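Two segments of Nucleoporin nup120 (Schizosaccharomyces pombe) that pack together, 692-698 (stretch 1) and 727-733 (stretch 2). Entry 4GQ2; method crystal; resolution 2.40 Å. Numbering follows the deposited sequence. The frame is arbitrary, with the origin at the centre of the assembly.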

ATOM      1  N   SER A 692     -14.946   6.543 -11.554  1.00 29.15           N
ATOM      2  CA  SER A 692     -16.140   7.350 -11.774  1.00 33.68           C
ATOM      3  C   SER A 692     -15.786   8.814 -12.068  1.00 34.29           C
ATOM      4  O   SER A 692     -16.229   9.379 -13.072  1.00 34.96           O
ATOM      5  CB  SER A 692     -17.081   7.243 -10.566  1.00 39.46           C
ATOM      6  OG  SER A 692     -18.028   8.297 -10.547  1.00 47.37           O
ATOM      7  N   ILE A 693     -14.992   9.414 -11.183  1.00 29.50           N
ATOM      8  CA  ILE A 693     -14.547  10.800 -11.322  1.00 30.38           C
ATOM      9  C   ILE A 693     -13.814  11.021 -12.640  1.00 34.65           C
ATOM     10  O   ILE A 693     -14.043  12.019 -13.331  1.00 35.84           O
ATOM     11  CB  ILE A 693     -13.617  11.193 -10.152  1.00 32.45           C
ATOM     12  CG1 ILE A 693     -14.412  11.269  -8.847  1.00 27.68           C
ATOM     13  CG2 ILE A 693     -12.912  12.515 -10.442  1.00 30.05           C
ATOM     14  CD1 ILE A 693     -13.582  11.015  -7.601  1.00 30.73           C
ATOM     15  N   GLU A 694     -12.936  10.080 -12.989  1.00 32.78           N
ATOM     16  CA  GLU A 694     -12.202  10.154 -14.243  1.00 30.77           C
ATOM     17  C   GLU A 694     -13.141  10.188 -15.446  1.00 36.85           C
ATOM     18  O   GLU A 694     -12.950  10.993 -16.368  1.00 38.58           O
ATOM     19  CB  GLU A 694     -11.193   9.005 -14.352  1.00 30.48           C
ATOM     20  CG  GLU A 694      -9.944   9.226 -13.506  1.00 30.34           C
ATOM     21  CD  GLU A 694      -9.159   7.957 -13.231  1.00 31.24           C
ATOM     22  OE1 GLU A 694      -9.564   6.881 -13.720  1.00 29.98           O
ATOM     23  OE2 GLU A 694      -8.128   8.040 -12.523  1.00 32.01           O
ATOM     24  N   GLY A 695     -14.151   9.321 -15.438  1.00 36.49           N
ATOM     25  CA  GLY A 695     -15.127   9.288 -16.524  1.00 37.13           C
ATOM     26  C   GLY A 695     -15.741  10.660 -16.774  1.00 40.80           C
ATOM     27  O   GLY A 695     -15.879  11.081 -17.923  1.00 39.45           O
ATOM     28  N   PHE A 696     -16.090  11.358 -15.692  1.00 42.13           N
ATOM     29  CA  PHE A 696     -16.690  12.690 -15.772  1.00 42.39           C
ATOM     30  C   PHE A 696     -15.695  13.720 -16.304  1.00 43.62           C
ATOM     31  O   PHE A 696     -16.018  14.493 -17.213  1.00 38.95           O
ATOM     32  CB  PHE A 696     -17.257  13.125 -14.413  1.00 40.08           C
ATOM     33  CG  PHE A 696     -18.488  12.368 -13.990  1.00 38.49           C
ATOM     34  CD1 PHE A 696     -19.617  12.331 -14.802  1.00 43.41           C
ATOM     35  CD2 PHE A 696     -18.526  11.707 -12.769  1.00 54.39           C
ATOM     36  CE1 PHE A 696     -20.750  11.634 -14.408  1.00 52.72           C
ATOM     37  CE2 PHE A 696     -19.658  11.007 -12.369  1.00 48.54           C
ATOM     38  CZ  PHE A 696     -20.771  10.973 -13.188  1.00 46.44           C
ATOM     39  N   ILE A 697     -14.487  13.716 -15.741  1.00 38.00           N
ATOM     40  CA  ILE A 697     -13.386  14.531 -16.261  1.00 36.54           C
ATOM     41  C   ILE A 697     -13.197  14.286 -17.756  1.00 34.10           C
ATOM     42  O   ILE A 697     -13.093  15.243 -18.524  1.00 45.57           O
ATOM     43  CB  ILE A 697     -12.056  14.297 -15.495  1.00 35.08           C
ATOM     44  CG1 ILE A 697     -12.165  14.822 -14.059  1.00 31.16           C
ATOM     45  CG2 ILE A 697     -10.889  14.968 -16.212  1.00 33.55           C
ATOM     46  CD1 ILE A 697     -11.027  14.410 -13.143  1.00 30.24           C
ATOM     47  N   PHE A 698     -13.176  13.019 -18.175  1.00 32.17           N
ATOM     48  CA  PHE A 698     -13.012  12.700 -19.603  1.00 37.06           C
ATOM     49  C   PHE A 698     -14.148  13.324 -20.413  1.00 45.34           C
ATOM     50  O   PHE A 698     -13.935  13.882 -21.496  1.00 40.83           O
ATOM     51  CB  PHE A 698     -13.014  11.189 -19.865  1.00 33.93           C
ATOM     52  CG  PHE A 698     -11.889  10.433 -19.214  1.00 36.08           C
ATOM     53  CD1 PHE A 698     -10.833  11.085 -18.593  1.00 35.40           C
ATOM     54  CD2 PHE A 698     -11.876   9.037 -19.263  1.00 34.34           C
ATOM     55  CE1 PHE A 698      -9.810  10.361 -17.992  1.00 37.44           C
ATOM     56  CE2 PHE A 698     -10.852   8.312 -18.678  1.00 34.23           C
ATOM     57  CZ  PHE A 698      -9.818   8.976 -18.038  1.00 34.59           C
ATOM     58  N   GLU A 727     -10.523  18.046  -7.605  1.00 38.48           N
ATOM     59  CA  GLU A 727     -10.245  18.037  -6.184  1.00 41.58           C
ATOM     60  C   GLU A 727     -10.609  16.688  -5.575  1.00 45.21           C
ATOM     61  O   GLU A 727      -9.869  16.157  -4.749  1.00 42.26           O
ATOM     62  CB  GLU A 727     -10.975  19.171  -5.480  1.00 40.03           C
ATOM     63  CG  GLU A 727     -10.470  19.403  -4.066  1.00 66.85           C
ATOM     64  CD  GLU A 727      -8.950  19.464  -3.976  1.00 71.42           C
ATOM     65  OE1 GLU A 727      -8.356  20.399  -4.567  1.00 70.94           O
ATOM     66  OE2 GLU A 727      -8.355  18.581  -3.308  1.00 50.13           O
ATOM     67  N   ASP A 728     -11.749  16.142  -5.993  1.00 38.39           N
ATOM     68  CA  ASP A 728     -12.147  14.796  -5.628  1.00 34.82           C
ATOM     69  C   ASP A 728     -11.073  13.788  -6.075  1.00 39.69           C
ATOM     70  O   ASP A 728     -10.586  12.979  -5.273  1.00 34.79           O
ATOM     71  CB  ASP A 728     -13.489  14.462  -6.286  1.00 35.37           C
ATOM     72  CG  ASP A 728     -14.669  15.131  -5.596  1.00 40.23           C
ATOM     73  OD1 ASP A 728     -14.489  15.731  -4.517  1.00 39.26           O
ATOM     74  OD2 ASP A 728     -15.791  15.041  -6.135  1.00 49.05           O
ATOM     75  N   TRP A 729     -10.702  13.857  -7.355  1.00 34.95           N
ATOM     76  CA  TRP A 729      -9.686  12.979  -7.916  1.00 31.77           C
ATOM     77  C   TRP A 729      -8.457  12.991  -7.071  1.00 31.47           C
ATOM     78  O   TRP A 729      -7.918  11.933  -6.750  1.00 34.22           O
ATOM     79  CB  TRP A 729      -9.335  13.360  -9.351  1.00 33.35           C
ATOM     80  CG  TRP A 729      -8.467  12.313  -9.992  1.00 31.60           C
ATOM     81  CD1 TRP A 729      -8.879  11.177 -10.685  1.00 28.00           C
ATOM     82  CD2 TRP A 729      -6.995  12.246  -9.978  1.00 30.63           C
ATOM     83  NE1 TRP A 729      -7.793  10.432 -11.100  1.00 30.67           N
ATOM     84  CE2 TRP A 729      -6.633  11.013 -10.705  1.00 29.87           C
ATOM     85  CE3 TRP A 729      -5.978  13.043  -9.445  1.00 29.46           C
ATOM     86  CZ2 TRP A 729      -5.304  10.621 -10.884  1.00 26.18           C
ATOM     87  CZ3 TRP A 729      -4.643  12.642  -9.638  1.00 32.83           C
ATOM     88  CH2 TRP A 729      -4.319  11.458 -10.339  1.00 30.86           C
ATOM     89  N   ARG A 730      -8.018  14.189  -6.691  1.00 30.59           N
ATOM     90  CA  ARG A 730      -6.803  14.358  -5.906  1.00 31.33           C
ATOM     91  C   ARG A 730      -6.867  13.577  -4.610  1.00 31.54           C
ATOM     92  O   ARG A 730      -5.978  12.788  -4.328  1.00 36.05           O
ATOM     93  CB  ARG A 730      -6.539  15.835  -5.605  1.00 28.20           C
ATOM     94  CG  ARG A 730      -5.243  16.063  -4.852  1.00 34.45           C
ATOM     95  CD  ARG A 730      -4.946  17.542  -4.688  1.00 38.38           C
ATOM     96  NE  ARG A 730      -5.599  18.039  -3.495  1.00 50.15           N
ATOM     97  CZ  ARG A 730      -4.994  18.338  -2.354  1.00 40.93           C
ATOM     98  NH1 ARG A 730      -3.682  18.241  -2.220  1.00 34.62           N
ATOM     99  NH2 ARG A 730      -5.729  18.761  -1.346  1.00 43.14           N
ATOM    100  N   LEU A 731      -7.923  13.799  -3.832  1.00 35.37           N
ATOM    101  CA  LEU A 731      -8.029  13.217  -2.501  1.00 32.56           C
ATOM    102  C   LEU A 731      -8.183  11.720  -2.578  1.00 31.04           C
ATOM    103  O   LEU A 731      -7.581  10.984  -1.800  1.00 35.67           O
ATOM    104  CB  LEU A 731      -9.191  13.836  -1.723  1.00 38.56           C
ATOM    105  CG  LEU A 731      -9.029  15.321  -1.378  1.00 37.66           C
ATOM    106  CD1 LEU A 731     -10.090  15.744  -0.378  1.00 43.14           C
ATOM    107  CD2 LEU A 731      -7.642  15.603  -0.816  1.00 33.76           C
ATOM    108  N   VAL A 732      -8.978  11.277  -3.542  1.00 30.74           N
ATOM    109  CA  VAL A 732      -9.184   9.859  -3.778  1.00 33.04           C
ATOM    110  C   VAL A 732      -7.879   9.157  -4.196  1.00 33.10           C
ATOM    111  O   VAL A 732      -7.503   8.145  -3.602  1.00 37.83           O
ATOM    112  CB  VAL A 732     -10.339   9.641  -4.784  1.00 31.41           C
ATOM    113  CG1 VAL A 732     -10.334   8.228  -5.334  1.00 31.93           C
ATOM    114  CG2 VAL A 732     -11.678   9.955  -4.113  1.00 31.46           C
ATOM    115  N   SER A 733      -7.182   9.714  -5.185  1.00 30.18           N
ATOM    116  CA  SER A 733      -5.925   9.135  -5.677  1.00 31.75           C
ATOM    117  C   SER A 733      -4.836   9.183  -4.619  1.00 30.72           C
ATOM    118  O   SER A 733      -4.046   8.256  -4.500  1.00 33.15           O
ATOM    119  CB  SER A 733      -5.457   9.824  -6.967  1.00 33.74           C
ATOM    120  OG  SER A 733      -6.456   9.736  -7.977  1.00 35.30           O
TER

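This is a small, largely apolar contact between two roughly antiparallel helices, fastened at one point by a nearly straight hydrogen bond between a tryptophan and a glutamate. The axes approach to 9.8 Å with 150° between their N-to-C directions, and the backbones come nearest at Ile693 and Trp729, whose CA atoms lie 6.3 Å apart.

Ile693 points its CA-to-CB bond toward the other helix and meets three residues: its CG2 lies 3.8 Å from CB of Trp729, and its CD1 lies 3.7 Å from CB of Asp728 and 4.1 Å from CG2 of Val732. A branched aliphatic side chain suits this place because it can fill space against several residues at once; even Asp728 meets it through a methylene carbon. One turn on, Ile697 adds a looser contact, its CD1 4.3 Å from CB of Trp729.

The indole of Trp729 carries a polar N-H that would be costly to bury without a partner. Glu694 supplies one: although its CA-to-CB bond points sideways, its extended chain brings the carboxylate to the ring edge, where Trp729 NE1 donates to Glu694 OE2 at 2.8 Å and 175°. The buried carboxylate is further satisfied by hydrogen bonds elsewhere in the structure. Trp729 thus combines apolar packing, by CB and the nearby ring edge, with a directional polar link from NE1.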